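Local coordinates for salicylaldehyde dehydrogenase NahF (Pseudomonas putida, PDB 4JZ6), which probably catalyses the NAD-dependent oxidation of salicylaldehyde to salicylate, a step in naphthalene degradation, at residues 29-33 against 56-60; 275-281 against 429-435; 414-420 against 439-445. All coordinates share one frame. Numbering follows the deposited sequence.

How the contacts relate
From the N terminus, contact 1 comes first: helix 56-73 turns back on the loop after strand 27-29, closing a 22-residue excursion through strands 36-40 and 47-52 and tying the N-terminal sheet to that helix. It is complete long before the others begin, its centre about 55 Å and 46 Å from those of contacts 2 and 3, across the centre of the chain. Those two cross: 275-281 opens contact 2, 414-420 opens contact 3, then 429-435 and 439-445 close them in turn. Both use helix 433-442, touch through Ile275 and adjoin the second subunit, tying helices 410-418 and 433-442 to the large mixed sheet that contains strands 273-276 and 425-429.

Contact 1. Residues 29-33 against 56-60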
ATOM      1  N   ILE A  29     -27.250   4.591 -20.007  1.00 33.33           N
ATOM      2  CA  ILE A  29     -27.278   5.870 -20.714  1.00 36.45           C
ATOM      3  C   ILE A  29     -26.184   5.991 -21.769  1.00 34.28           C
ATOM      4  O   ILE A  29     -25.180   5.278 -21.726  1.00 34.40           O
ATOM      5  CB  ILE A  29     -27.084   7.045 -19.738  1.00 34.60           C
ATOM      6  CG1 ILE A  29     -25.821   6.831 -18.909  1.00 32.41           C
ATOM      7  CG2 ILE A  29     -28.281   7.195 -18.823  1.00 33.74           C
ATOM      8  CD1 ILE A  29     -25.504   7.972 -17.985  1.00 42.65           C
ATOM      9  N   ASP A  30     -26.381   6.909 -22.709  1.00 40.50           N
ATOM     10  CA  ASP A  30     -25.356   7.242 -23.690  1.00 36.11           C
ATOM     11  C   ASP A  30     -24.325   8.150 -23.031  1.00 44.07           C
ATOM     12  O   ASP A  30     -24.553   8.655 -21.931  1.00 42.07           O
ATOM     13  CB  ASP A  30     -25.978   7.962 -24.886  1.00 46.60           C
ATOM     14  CG  ASP A  30     -27.046   7.139 -25.576  1.00 49.28           C
ATOM     15  OD1 ASP A  30     -26.841   5.918 -25.743  1.00 48.89           O
ATOM     16  OD2 ASP A  30     -28.089   7.717 -25.946  1.00 52.06           O
ATOM     17  N   SER A  31     -23.193   8.359 -23.697  1.00 42.47           N
ATOM     18  CA  SER A  31     -22.174   9.263 -23.173  1.00 38.89           C
ATOM     19  C   SER A  31     -22.607  10.703 -23.397  1.00 37.68           C
ATOM     20  O   SER A  31     -23.496  10.970 -24.204  1.00 41.75           O
ATOM     21  CB  SER A  31     -20.827   9.012 -23.842  1.00 39.21           C
ATOM     22  OG  SER A  31     -20.868   9.389 -25.208  1.00 46.20           O
ATOM     23  N   SER A  32     -21.968  11.632 -22.694  1.00 36.64           N
ATOM     24  CA  SER A  32     -22.368  13.037 -22.734  1.00 41.50           C
ATOM     25  C   SER A  32     -22.273  13.668 -24.127  1.00 51.81           C
ATOM     26  O   SER A  32     -22.758  14.783 -24.344  1.00 54.47           O
ATOM     27  CB  SER A  32     -21.545  13.850 -21.735  1.00 37.29           C
ATOM     28  OG  SER A  32     -20.177  13.847 -22.098  1.00 39.66           O
ATOM     29  N   ASP A  33     -21.657  12.955 -25.065  1.00 46.82           N
ATOM     30  CA  ASP A  33     -21.509  13.461 -26.422  1.00 46.61           C
ATOM     31  C   ASP A  33     -22.135  12.522 -27.448  1.00 46.90           C
ATOM     32  O   ASP A  33     -21.865  12.636 -28.646  1.00 49.16           O
ATOM     33  CB  ASP A  33     -20.032  13.689 -26.740  1.00 50.28           C
ATOM     34  CG  ASP A  33     -19.198  12.445 -26.539  1.00 51.24           C
ATOM     35  OD1 ASP A  33     -19.728  11.461 -25.983  1.00 49.71           O
ATOM     36  OD2 ASP A  33     -18.010  12.452 -26.927  1.00 53.54           O
ATOM     37  N   VAL A  56     -14.912  12.574 -20.073  1.00 40.97           N
ATOM     38  CA  VAL A  56     -14.466  12.950 -18.740  1.00 35.33           C
ATOM     39  C   VAL A  56     -15.668  13.398 -17.920  1.00 36.55           C
ATOM     40  O   VAL A  56     -15.787  13.059 -16.738  1.00 34.54           O
ATOM     41  CB  VAL A  56     -13.424  14.076 -18.804  1.00 34.48           C
ATOM     42  CG1 VAL A  56     -13.197  14.676 -17.427  1.00 32.92           C
ATOM     43  CG2 VAL A  56     -12.126  13.548 -19.381  1.00 33.35           C
ATOM     44  N   THR A  57     -16.568  14.139 -18.564  1.00 33.79           N
ATOM     45  CA  THR A  57     -17.797  14.580 -17.924  1.00 34.94           C
ATOM     46  C   THR A  57     -18.579  13.399 -17.359  1.00 35.65           C
ATOM     47  O   THR A  57     -19.052  13.454 -16.225  1.00 34.95           O
ATOM     48  CB  THR A  57     -18.702  15.368 -18.894  1.00 39.31           C
ATOM     49  OG1 THR A  57     -17.984  16.491 -19.424  1.00 36.54           O
ATOM     50  CG2 THR A  57     -19.941  15.865 -18.168  1.00 35.58           C
ATOM     51  N   ASP A  58     -18.705  12.334 -18.151  1.00 39.98           N
ATOM     52  CA  ASP A  58     -19.398  11.124 -17.704  1.00 37.36           C
ATOM     53  C   ASP A  58     -18.698  10.518 -16.495  1.00 37.40           C
ATOM     54  O   ASP A  58     -19.343  10.037 -15.563  1.00 38.10           O
ATOM     55  CB  ASP A  58     -19.489  10.080 -18.825  1.00 35.82           C
ATOM     56  CG  ASP A  58     -20.391  10.521 -19.973  1.00 40.14           C
ATOM     57  OD1 ASP A  58     -21.619  10.648 -19.764  1.00 37.91           O
ATOM     58  OD2 ASP A  58     -19.873  10.724 -21.094  1.00 39.01           O
ATOM     59  N   ALA A  59     -17.371  10.556 -16.512  1.00 30.08           N
ATOM     60  CA  ALA A  59     -16.586   9.974 -15.435  1.00 31.00           C
ATOM     61  C   ALA A  59     -16.806  10.713 -14.116  1.00 29.63           C
ATOM     62  O   ALA A  59     -16.893  10.096 -13.055  1.00 27.60           O
ATOM     63  CB  ALA A  59     -15.113   9.960 -15.805  1.00 28.84           C
ATOM     64  N   ILE A  60     -16.894  12.035 -14.183  1.00 29.48           N
ATOM     65  CA  ILE A  60     -17.112  12.819 -12.978  1.00 33.20           C
ATOM     66  C   ILE A  60     -18.523  12.572 -12.441  1.00 37.21           C
ATOM     67  O   ILE A  60     -18.730  12.492 -11.224  1.00 34.07           O
ATOM     68  CB  ILE A  60     -16.877  14.323 -13.224  1.00 30.47           C
ATOM     69  CG1 ILE A  60     -15.462  14.554 -13.762  1.00 30.73           C
ATOM     70  CG2 ILE A  60     -17.085  15.109 -11.953  1.00 30.33           C
ATOM     71  CD1 ILE A  60     -14.385  13.896 -12.930  1.00 30.32           C
TER
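Helix 56-73 meets residues 29-33, the end of strand 27-29 and the loop after it, through its first turn, in a small interface of 166 Å². Val56 opens the helix with its CA-to-CB bond directed away from the loop; its side chain packs instead on Glu227 and Ala231 of helix 225-233. Its carbonyl accepts the first helical bond of the segment, from Ile60 N to Val56 O at 3.0 Å. Thr57 faces the loop and gives it a plain van der Waals contact, its CB lying 3.8 Å from Ser32 OG. The polar link comes from Asp58. Its buried carboxylate reaches over to the loop backbone, and Ser32 N donates to Asp58 OD2 at 2.8 Å in an almost linear bond. Asp58 OD2 also touches Ser31 CB at 3.4 Å and is hydrogen-bonded to Thr55 OG1, just before the helix. Thr55 OG1 is the partner of Ser32 OG as well, so one threonine hydroxyl joins the loop serine to the helix aspartate. The loop is held in shape from within by a very short bond of 2.5 Å from Ser31 OG to Asp33 OD1, while Asp33 OD2 forms a salt bridge with Arg224. Ala59 rests on Ile228 and Leu232, continuing the seam between the two helices. The loop carries the chain from one edge strand, 27-29, to the other, 36-40, of the N-terminal four-stranded sheet. A carboxylate from the first helical turn thus holds a backbone NH of this connection, joining the N-terminal sheet to helix 56-73, which packs on helix 225-233, within the aldehyde dehydrogenase fold.

Contact 2. Residues 275-281 against 429-435; sequences IVLDDAD and FGRDINR. With SO4 (sulfate ion), chain E.
A very short bond, Asp432 N to Asp279 OD2 at 2.5 Å, joins the two loops that leave neighbouring parallel strands. Val276 pairs with Phe429 (CA-CA 4.9 Å), their side chains on the same sheet face; Phe429 N donates to Ile275 O (2.6 Å) and Leu277 N to Phe429 O (3.0 Å). Leu277 to Ala280 form a type I turn (Ala280 N to Leu277 O 3.2 Å). Asp279 (chi1 t) accepts at O from Arg431 N (3.2 Å). Asp432 (chi1 t) N-caps helix 433-442, OD1 accepting from Arg435 N at 3.0 Å. Arg435 (t, t, p) NH2 forms a salt bridge to Asp278 OD1 (chi1 p) at 3.0 Å. Arg431 NH2 donates to O2 of a sulfate, probably from the crystallisation liquor, at 2.8 Å. Adjacent parallel strands that each pass through a short loop into an Asp-capped helix (Asp281, Asp432) belong to an alpha/beta fold. Strand 273-276, between 306-310 and 425-429, leads to helix 282-294, on which Phe429 packs; Ile275 lies against helix 410-418.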
ATOM      1  N   ILE A 275       9.465 -24.172 -12.670  1.00 26.14           N
ATOM      2  CA  ILE A 275      10.771 -24.748 -12.369  1.00 24.90           C
ATOM      3  C   ILE A 275      10.711 -26.275 -12.376  1.00 28.44           C
ATOM      4  O   ILE A 275      10.024 -26.894 -11.553  1.00 25.35           O
ATOM      5  CB  ILE A 275      11.303 -24.271 -11.010  1.00 24.72           C
ATOM      6  CG1 ILE A 275      11.357 -22.740 -10.965  1.00 24.38           C
ATOM      7  CG2 ILE A 275      12.671 -24.874 -10.746  1.00 25.48           C
ATOM      8  CD1 ILE A 275      11.802 -22.174  -9.640  1.00 24.21           C
ATOM      9  N   VAL A 276      11.432 -26.874 -13.318  1.00 28.05           N
ATOM     10  CA  VAL A 276      11.482 -28.322 -13.451  1.00 26.56           C
ATOM     11  C   VAL A 276      12.856 -28.811 -13.024  1.00 27.27           C
ATOM     12  O   VAL A 276      13.809 -28.723 -13.790  1.00 27.87           O
ATOM     13  CB  VAL A 276      11.206 -28.746 -14.904  1.00 26.94           C
ATOM     14  CG1 VAL A 276      11.075 -30.245 -15.010  1.00 27.48           C
ATOM     15  CG2 VAL A 276       9.950 -28.071 -15.414  1.00 26.34           C
ATOM     16  N   LEU A 277      12.956 -29.312 -11.794  1.00 27.26           N
ATOM     17  CA  LEU A 277      14.237 -29.753 -11.238  1.00 27.98           C
ATOM     18  C   LEU A 277      14.631 -31.085 -11.853  1.00 28.83           C
ATOM     19  O   LEU A 277      13.845 -31.681 -12.583  1.00 51.87           O
ATOM     20  CB  LEU A 277      14.168 -29.863  -9.710  1.00 27.77           C
ATOM     21  CG  LEU A 277      13.660 -28.624  -8.961  1.00 26.94           C
ATOM     22  CD1 LEU A 277      13.327 -28.952  -7.528  1.00 26.76           C
ATOM     23  CD2 LEU A 277      14.666 -27.494  -9.017  1.00 27.06           C
ATOM     24  N   ASP A 278      15.843 -31.559 -11.565  1.00 29.64           N
ATOM     25  CA  ASP A 278      16.320 -32.809 -12.169  1.00 30.56           C
ATOM     26  C   ASP A 278      15.533 -34.000 -11.623  1.00 30.62           C
ATOM     27  O   ASP A 278      15.624 -35.125 -12.117  1.00 31.32           O
ATOM     28  CB  ASP A 278      17.844 -32.981 -12.006  1.00 31.49           C
ATOM     29  CG  ASP A 278      18.284 -33.166 -10.554  1.00 48.25           C
ATOM     30  OD1 ASP A 278      17.791 -34.087  -9.867  1.00 31.76           O
ATOM     31  OD2 ASP A 278      19.158 -32.396 -10.100  1.00 47.86           O
ATOM     32  N   ASP A 279      14.726 -33.695 -10.617  1.00 29.92           N
ATOM     33  CA  ASP A 279      14.026 -34.654  -9.792  1.00 31.21           C
ATOM     34  C   ASP A 279      12.589 -34.867 -10.254  1.00 29.45           C
ATOM     35  O   ASP A 279      11.899 -35.758  -9.772  1.00 29.99           O
ATOM     36  CB  ASP A 279      13.980 -34.067  -8.387  1.00 29.53           C
ATOM     37  CG  ASP A 279      13.797 -35.103  -7.338  1.00 35.70           C
ATOM     38  OD1 ASP A 279      13.995 -36.293  -7.640  1.00 49.32           O
ATOM     39  OD2 ASP A 279      13.469 -34.731  -6.206  1.00 30.82           O
ATOM     40  N   ALA A 280      12.142 -34.035 -11.186  1.00 29.19           N
ATOM     41  CA  ALA A 280      10.722 -33.881 -11.476  1.00 28.27           C
ATOM     42  C   ALA A 280      10.032 -35.106 -12.079  1.00 28.74           C
ATOM     43  O   ALA A 280      10.637 -35.888 -12.805  1.00 29.53           O
ATOM     44  CB  ALA A 280      10.504 -32.662 -12.362  1.00 27.72           C
ATOM     45  N   ASP A 281       8.757 -35.263 -11.735  1.00 28.31           N
ATOM     46  CA  ASP A 281       7.855 -36.154 -12.438  1.00 28.62           C
ATOM     47  C   ASP A 281       7.608 -35.479 -13.785  1.00 35.21           C
ATOM     48  O   ASP A 281       6.786 -34.570 -13.882  1.00 36.55           O
ATOM     49  CB  ASP A 281       6.554 -36.281 -11.639  1.00 40.69           C
ATOM     50  CG  ASP A 281       5.533 -37.219 -12.284  1.00 46.96           C
ATOM     51  OD1 ASP A 281       5.622 -37.504 -13.501  1.00 43.17           O
ATOM     52  OD2 ASP A 281       4.612 -37.658 -11.558  1.00 50.46           O
ATOM     53  N   PHE A 429       8.462 -28.132  -9.845  1.00 30.39           N
ATOM     54  CA  PHE A 429       8.302 -29.581  -9.937  1.00 25.10           C
ATOM     55  C   PHE A 429       9.538 -30.370  -9.509  1.00 25.85           C
ATOM     56  O   PHE A 429      10.617 -30.224 -10.081  1.00 26.30           O
ATOM     57  CB  PHE A 429       7.879 -29.998 -11.344  1.00 25.35           C
ATOM     58  CG  PHE A 429       6.394 -30.000 -11.550  1.00 24.91           C
ATOM     59  CD1 PHE A 429       5.679 -31.185 -11.509  1.00 25.22           C
ATOM     60  CD2 PHE A 429       5.711 -28.816 -11.781  1.00 24.27           C
ATOM     61  CE1 PHE A 429       4.313 -31.190 -11.702  1.00 24.89           C
ATOM     62  CE2 PHE A 429       4.345 -28.814 -11.966  1.00 23.93           C
ATOM     63  CZ  PHE A 429       3.645 -30.003 -11.926  1.00 24.25           C
ATOM     64  N   GLY A 430       9.359 -31.218  -8.505  1.00 26.05           N
ATOM     65  CA  GLY A 430      10.421 -32.086  -8.037  1.00 26.85           C
ATOM     66  C   GLY A 430       9.844 -33.200  -7.191  1.00 27.13           C
ATOM     67  O   GLY A 430       8.943 -32.968  -6.388  1.00 26.80           O
ATOM     68  N   ARG A 431      10.349 -34.415  -7.372  1.00 28.00           N
ATOM     69  CA  ARG A 431       9.883 -35.544  -6.574  1.00 30.32           C
ATOM     70  C   ARG A 431      10.270 -35.442  -5.091  1.00 28.53           C
ATOM     71  O   ARG A 431       9.526 -35.909  -4.230  1.00 28.54           O
ATOM     72  CB  ARG A 431      10.343 -36.870  -7.182  1.00 29.45           C
ATOM     73  CG  ARG A 431       9.536 -37.288  -8.395  1.00 46.12           C
ATOM     74  CD  ARG A 431       9.912 -38.676  -8.876  1.00 44.61           C
ATOM     75  NE  ARG A 431       8.852 -39.246  -9.705  1.00 51.24           N
ATOM     76  CZ  ARG A 431       8.871 -39.280 -11.033  1.00 51.74           C
ATOM     77  NH1 ARG A 431       9.909 -38.784 -11.702  1.00 45.79           N
ATOM     78  NH2 ARG A 431       7.851 -39.818 -11.692  1.00 52.45           N
ATOM     79  N   ASP A 432      11.433 -34.850  -4.803  1.00 44.85           N
ATOM     80  CA  ASP A 432      11.821 -34.498  -3.432  1.00 28.71           C
ATOM     81  C   ASP A 432      11.151 -33.179  -3.095  1.00 27.72           C
ATOM     82  O   ASP A 432      11.565 -32.119  -3.568  1.00 27.28           O
ATOM     83  CB  ASP A 432      13.348 -34.381  -3.316  1.00 33.83           C
ATOM     84  CG  ASP A 432      13.833 -33.971  -1.921  1.00 34.79           C
ATOM     85  OD1 ASP A 432      13.036 -33.539  -1.057  1.00 28.94           O
ATOM     86  OD2 ASP A 432      15.060 -34.070  -1.704  1.00 33.61           O
ATOM     87  N   ILE A 433      10.110 -33.252  -2.274  1.00 27.31           N
ATOM     88  CA  ILE A 433       9.357 -32.066  -1.914  1.00 26.37           C
ATOM     89  C   ILE A 433      10.136 -31.159  -0.944  1.00 39.38           C
ATOM     90  O   ILE A 433      10.012 -29.927  -0.998  1.00 25.63           O
ATOM     91  CB  ILE A 433       7.944 -32.430  -1.393  1.00 26.05           C
ATOM     92  CG1 ILE A 433       6.994 -32.670  -2.574  1.00 25.77           C
ATOM     93  CG2 ILE A 433       7.372 -31.317  -0.526  1.00 25.31           C
ATOM     94  CD1 ILE A 433       6.668 -34.106  -2.838  1.00 26.47           C
ATOM     95  N   ASN A 434      10.953 -31.760  -0.083  1.00 27.07           N
ATOM     96  CA  ASN A 434      11.809 -30.975   0.799  1.00 27.17           C
ATOM     97  C   ASN A 434      12.637 -30.012  -0.022  1.00 28.66           C
ATOM     98  O   ASN A 434      12.695 -28.820   0.281  1.00 27.18           O
ATOM     99  CB  ASN A 434      12.731 -31.864   1.635  1.00 34.30           C
ATOM    100  CG  ASN A 434      12.063 -32.379   2.887  1.00 30.38           C
ATOM    101  OD1 ASN A 434      10.975 -31.936   3.248  1.00 27.69           O
ATOM    102  ND2 ASN A 434      12.715 -33.317   3.564  1.00 36.18           N
ATOM    103  N   ARG A 435      13.256 -30.526  -1.078  1.00 27.47           N
ATOM    104  CA  ARG A 435      14.005 -29.669  -1.982  1.00 31.05           C
ATOM    105  C   ARG A 435      13.110 -28.651  -2.685  1.00 27.94           C
ATOM    106  O   ARG A 435      13.379 -27.448  -2.641  1.00 26.09           O
ATOM    107  CB  ARG A 435      14.765 -30.477  -3.021  1.00 28.12           C
ATOM    108  CG  ARG A 435      15.382 -29.587  -4.072  1.00 28.03           C
ATOM    109  CD  ARG A 435      16.541 -30.258  -4.754  1.00 29.00           C
ATOM    110  NE  ARG A 435      16.123 -31.022  -5.921  1.00 29.10           N
ATOM    111  CZ  ARG A 435      16.975 -31.592  -6.766  1.00 29.88           C
ATOM    112  NH1 ARG A 435      18.278 -31.479  -6.564  1.00 30.62           N
ATOM    113  NH2 ARG A 435      16.529 -32.269  -7.812  1.00 35.27           N
TER
HETATM  114  S   SO4 E 504       8.769 -39.486 -15.363  0.75 41.09           S
HETATM  115  O1  SO4 E 504       9.884 -39.963 -16.179  0.75 43.09           O
HETATM  116  O2  SO4 E 504       8.496 -40.466 -14.315  0.75 38.29           O
HETATM  117  O3  SO4 E 504       9.150 -38.215 -14.757  0.75 39.77           O
HETATM  118  O4  SO4 E 504       7.570 -39.302 -16.183  0.75 31.23           O
HETATM  119  O   HOH W   1      13.090 -31.714  -5.780  1.00 27.78           O

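Contact 3. Residues 414-420 against 439-445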
ATOM      1  N   ILE A 414      17.027 -21.188  -8.641  1.00 26.76           N
ATOM      2  CA  ILE A 414      16.529 -20.107  -7.799  1.00 26.17           C
ATOM      3  C   ILE A 414      16.986 -18.757  -8.340  1.00 26.86           C
ATOM      4  O   ILE A 414      16.206 -17.801  -8.396  1.00 27.36           O
ATOM      5  CB  ILE A 414      16.988 -20.280  -6.334  1.00 26.32           C
ATOM      6  CG1 ILE A 414      16.381 -21.561  -5.751  1.00 26.13           C
ATOM      7  CG2 ILE A 414      16.595 -19.077  -5.495  1.00 25.83           C
ATOM      8  CD1 ILE A 414      16.817 -21.877  -4.347  1.00 26.40           C
ATOM      9  N   ARG A 415      18.250 -18.697  -8.761  1.00 27.24           N
ATOM     10  CA  ARG A 415      18.834 -17.481  -9.317  1.00 27.63           C
ATOM     11  C   ARG A 415      18.035 -16.995 -10.524  1.00 27.30           C
ATOM     12  O   ARG A 415      17.602 -15.841 -10.569  1.00 26.99           O
ATOM     13  CB  ARG A 415      20.289 -17.735  -9.715  1.00 28.74           C
ATOM     14  CG  ARG A 415      21.126 -16.483  -9.912  1.00 54.80           C
ATOM     15  CD  ARG A 415      22.617 -16.801  -9.854  1.00 64.29           C
ATOM     16  NE  ARG A 415      23.067 -17.651 -10.962  1.00 77.52           N
ATOM     17  CZ  ARG A 415      23.660 -18.838 -10.818  1.00 77.76           C
ATOM     18  NH1 ARG A 415      23.884 -19.337  -9.606  1.00 79.83           N
ATOM     19  NH2 ARG A 415      24.038 -19.529 -11.889  1.00 65.27           N
ATOM     20  N   ILE A 416      17.834 -17.891 -11.487  1.00 28.55           N
ATOM     21  CA  ILE A 416      17.109 -17.572 -12.713  1.00 28.48           C
ATOM     22  C   ILE A 416      15.665 -17.158 -12.437  1.00 28.10           C
ATOM     23  O   ILE A 416      15.156 -16.216 -13.041  1.00 28.50           O
ATOM     24  CB  ILE A 416      17.141 -18.752 -13.699  1.00 31.34           C
ATOM     25  CG1 ILE A 416      18.583 -19.045 -14.111  1.00 28.66           C
ATOM     26  CG2 ILE A 416      16.282 -18.463 -14.927  1.00 27.42           C
ATOM     27  CD1 ILE A 416      18.736 -20.285 -14.938  1.00 29.10           C
ATOM     28  N   ALA A 417      15.007 -17.845 -11.514  1.00 25.70           N
ATOM     29  CA  ALA A 417      13.651 -17.465 -11.153  1.00 29.69           C
ATOM     30  C   ALA A 417      13.661 -16.082 -10.513  1.00 29.44           C
ATOM     31  O   ALA A 417      12.845 -15.226 -10.843  1.00 30.14           O
ATOM     32  CB  ALA A 417      13.032 -18.489 -10.219  1.00 24.38           C
ATOM     33  N   ASN A 418      14.606 -15.865  -9.607  1.00 31.45           N
ATOM     34  CA  ASN A 418      14.674 -14.611  -8.871  1.00 30.08           C
ATOM     35  C   ASN A 418      15.225 -13.427  -9.667  1.00 32.26           C
ATOM     36  O   ASN A 418      15.140 -12.280  -9.218  1.00 34.19           O
ATOM     37  CB  ASN A 418      15.466 -14.794  -7.575  1.00 26.94           C
ATOM     38  CG  ASN A 418      14.603 -15.289  -6.432  1.00 28.90           C
ATOM     39  OD1 ASN A 418      13.378 -15.219  -6.492  1.00 28.86           O
ATOM     40  ND2 ASN A 418      15.240 -15.782  -5.378  1.00 32.20           N
ATOM     41  N   ASP A 419      15.785 -13.690 -10.844  1.00 29.83           N
ATOM     42  CA  ASP A 419      16.347 -12.597 -11.634  1.00 35.11           C
ATOM     43  C   ASP A 419      15.311 -11.918 -12.545  1.00 42.71           C
ATOM     44  O   ASP A 419      15.613 -10.941 -13.229  1.00 49.97           O
ATOM     45  CB  ASP A 419      17.608 -13.040 -12.390  1.00 37.26           C
ATOM     46  CG  ASP A 419      17.348 -13.379 -13.855  1.00 51.26           C
ATOM     47  OD1 ASP A 419      18.243 -13.092 -14.684  1.00 51.78           O
ATOM     48  OD2 ASP A 419      16.275 -13.940 -14.183  1.00 55.58           O
ATOM     49  N   SER A 420      14.092 -12.443 -12.550  1.00 37.96           N
ATOM     50  CA  SER A 420      13.000 -11.790 -13.259  1.00 32.44           C
ATOM     51  C   SER A 420      12.661 -10.465 -12.595  1.00 25.59           C
ATOM     52  O   SER A 420      12.813 -10.302 -11.386  1.00 29.57           O
ATOM     53  CB  SER A 420      11.754 -12.675 -13.277  1.00 30.32           C
ATOM     54  OG  SER A 420      10.668 -12.012 -13.900  1.00 24.20           O
ATOM     55  N   VAL A 439      13.529 -24.242  -2.800  1.00 25.06           N
ATOM     56  CA  VAL A 439      13.444 -23.297  -3.903  1.00 38.76           C
ATOM     57  C   VAL A 439      12.116 -22.538  -3.841  1.00 23.85           C
ATOM     58  O   VAL A 439      12.080 -21.316  -4.002  1.00 27.56           O
ATOM     59  CB  VAL A 439      13.694 -23.970  -5.286  1.00 25.12           C
ATOM     60  CG1 VAL A 439      13.948 -25.445  -5.118  1.00 25.69           C
ATOM     61  CG2 VAL A 439      12.547 -23.712  -6.251  1.00 24.51           C
ATOM     62  N   GLY A 440      11.034 -23.258  -3.568  1.00 23.50           N
ATOM     63  CA  GLY A 440       9.726 -22.638  -3.489  1.00 23.48           C
ATOM     64  C   GLY A 440       9.718 -21.485  -2.507  1.00 28.60           C
ATOM     65  O   GLY A 440       9.147 -20.426  -2.767  1.00 23.81           O
ATOM     66  N   MET A 441      10.383 -21.681  -1.378  1.00 31.22           N
ATOM     67  CA  MET A 441      10.382 -20.674  -0.333  1.00 29.55           C
ATOM     68  C   MET A 441      11.368 -19.539  -0.598  1.00 30.83           C
ATOM     69  O   MET A 441      11.190 -18.424  -0.103  1.00 33.77           O
ATOM     70  CB  MET A 441      10.625 -21.334   1.019  1.00 22.91           C
ATOM     71  CG  MET A 441       9.357 -21.933   1.595  1.00 22.52           C
ATOM     72  SD  MET A 441       9.632 -22.711   3.180  1.00 61.15           S
ATOM     73  CE  MET A 441      10.189 -24.330   2.683  1.00 63.22           C
ATOM     74  N   SER A 442      12.387 -19.822  -1.403  1.00 28.74           N
ATOM     75  CA  SER A 442      13.434 -18.848  -1.689  1.00 29.30           C
ATOM     76  C   SER A 442      13.110 -17.914  -2.857  1.00 28.48           C
ATOM     77  O   SER A 442      13.677 -16.825  -2.950  1.00 32.11           O
ATOM     78  CB  SER A 442      14.764 -19.561  -1.944  1.00 33.31           C
ATOM     79  OG  SER A 442      15.197 -20.248  -0.784  1.00 37.36           O
ATOM     80  N   ILE A 443      12.208 -18.335  -3.743  1.00 26.43           N
ATOM     81  CA  ILE A 443      11.854 -17.523  -4.912  1.00 26.71           C
ATOM     82  C   ILE A 443      10.887 -16.381  -4.581  1.00 25.23           C
ATOM     83  O   ILE A 443      10.040 -16.502  -3.690  1.00 22.31           O
ATOM     84  CB  ILE A 443      11.296 -18.373  -6.084  1.00 32.02           C
ATOM     85  CG1 ILE A 443      10.039 -19.132  -5.662  1.00 22.28           C
ATOM     86  CG2 ILE A 443      12.359 -19.339  -6.600  1.00 23.54           C
ATOM     87  CD1 ILE A 443       9.524 -20.072  -6.723  1.00 33.80           C
ATOM     88  N   GLU A 444      11.027 -15.277  -5.312  1.00 25.07           N
ATOM     89  CA  GLU A 444      10.322 -14.032  -5.006  1.00 28.55           C
ATOM     90  C   GLU A 444       8.996 -13.898  -5.764  1.00 27.36           C
ATOM     91  O   GLU A 444       8.867 -13.098  -6.696  1.00 29.55           O
ATOM     92  CB  GLU A 444      11.246 -12.841  -5.288  1.00 31.27           C
ATOM     93  CG  GLU A 444      12.444 -12.769  -4.342  1.00 32.25           C
ATOM     94  CD  GLU A 444      13.650 -12.062  -4.944  1.00 40.63           C
ATOM     95  OE1 GLU A 444      13.726 -11.934  -6.183  1.00 45.87           O
ATOM     96  OE2 GLU A 444      14.536 -11.642  -4.171  1.00 46.08           O
ATOM     97  N   TYR A 445       8.011 -14.692  -5.356  1.00 24.50           N
ATOM     98  CA  TYR A 445       6.747 -14.780  -6.083  1.00 21.57           C
ATOM     99  C   TYR A 445       5.540 -14.731  -5.151  1.00 19.93           C
ATOM    100  O   TYR A 445       5.569 -15.277  -4.046  1.00 19.84           O
ATOM    101  CB  TYR A 445       6.727 -16.039  -6.969  1.00 20.72           C
ATOM    102  CG  TYR A 445       7.672 -15.906  -8.143  1.00 21.29           C
ATOM    103  CD1 TYR A 445       7.204 -15.530  -9.399  1.00 21.35           C
ATOM    104  CD2 TYR A 445       9.040 -16.109  -7.987  1.00 23.00           C
ATOM    105  CE1 TYR A 445       8.071 -15.377 -10.463  1.00 21.94           C
ATOM    106  CE2 TYR A 445       9.912 -15.959  -9.045  1.00 22.42           C
ATOM    107  CZ  TYR A 445       9.424 -15.595 -10.280  1.00 22.47           C
ATOM    108  OH  TYR A 445      10.291 -15.447 -11.338  1.00 25.12           O
TER
HETATM  109  O   HOH W   2       8.258 -13.328 -12.923  1.00 46.00           O
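Four aliphatic side chains form the apolar centre between the C-terminal ends of helices 410-418 and 433-442. The first is the helix of the beta-alpha-beta crossover from strand 401-407 to strand 425-429, and the second follows that strand. Ile414 CG1 lies 3.6 Å from Val439 CB, and Ala417 CB meets Ile443 CG2 at 3.8 Å. Ala417 and Val439 also rest on Ile275, and Val439 and Ile443 on Val428, so the pair of helices is seated on the sheet. Farther out, Ile414 CD1 touches Ser442 CB at 3.9 Å, and the Tyr445 ring extends the packing, its CE2 standing 4.2 Å from Ala417 CB.

Asn418 forms the polar edge. Its side-chain amide matches the backbone where helix 433-442 ends: Asn418 ND2 donates to Ser442 O at 3.1 Å, while Asn418 OD1 accepts from Glu444 N at 2.6 Å. Glu444 is the centre of an inverse gamma turn, and its OE1 forms a salt bridge with Lys467. The chain just after the helix faces the dimer interface too, since Ile443 O accepts a hydrogen bond from Lys487 of the second subunit. Tyr445, whose side chain lies about 12 Å from a bound salicylaldehyde, fastens the end of the first helix: its hydroxyl OH donates to the backbone O of Ala417 at 2.6 Å.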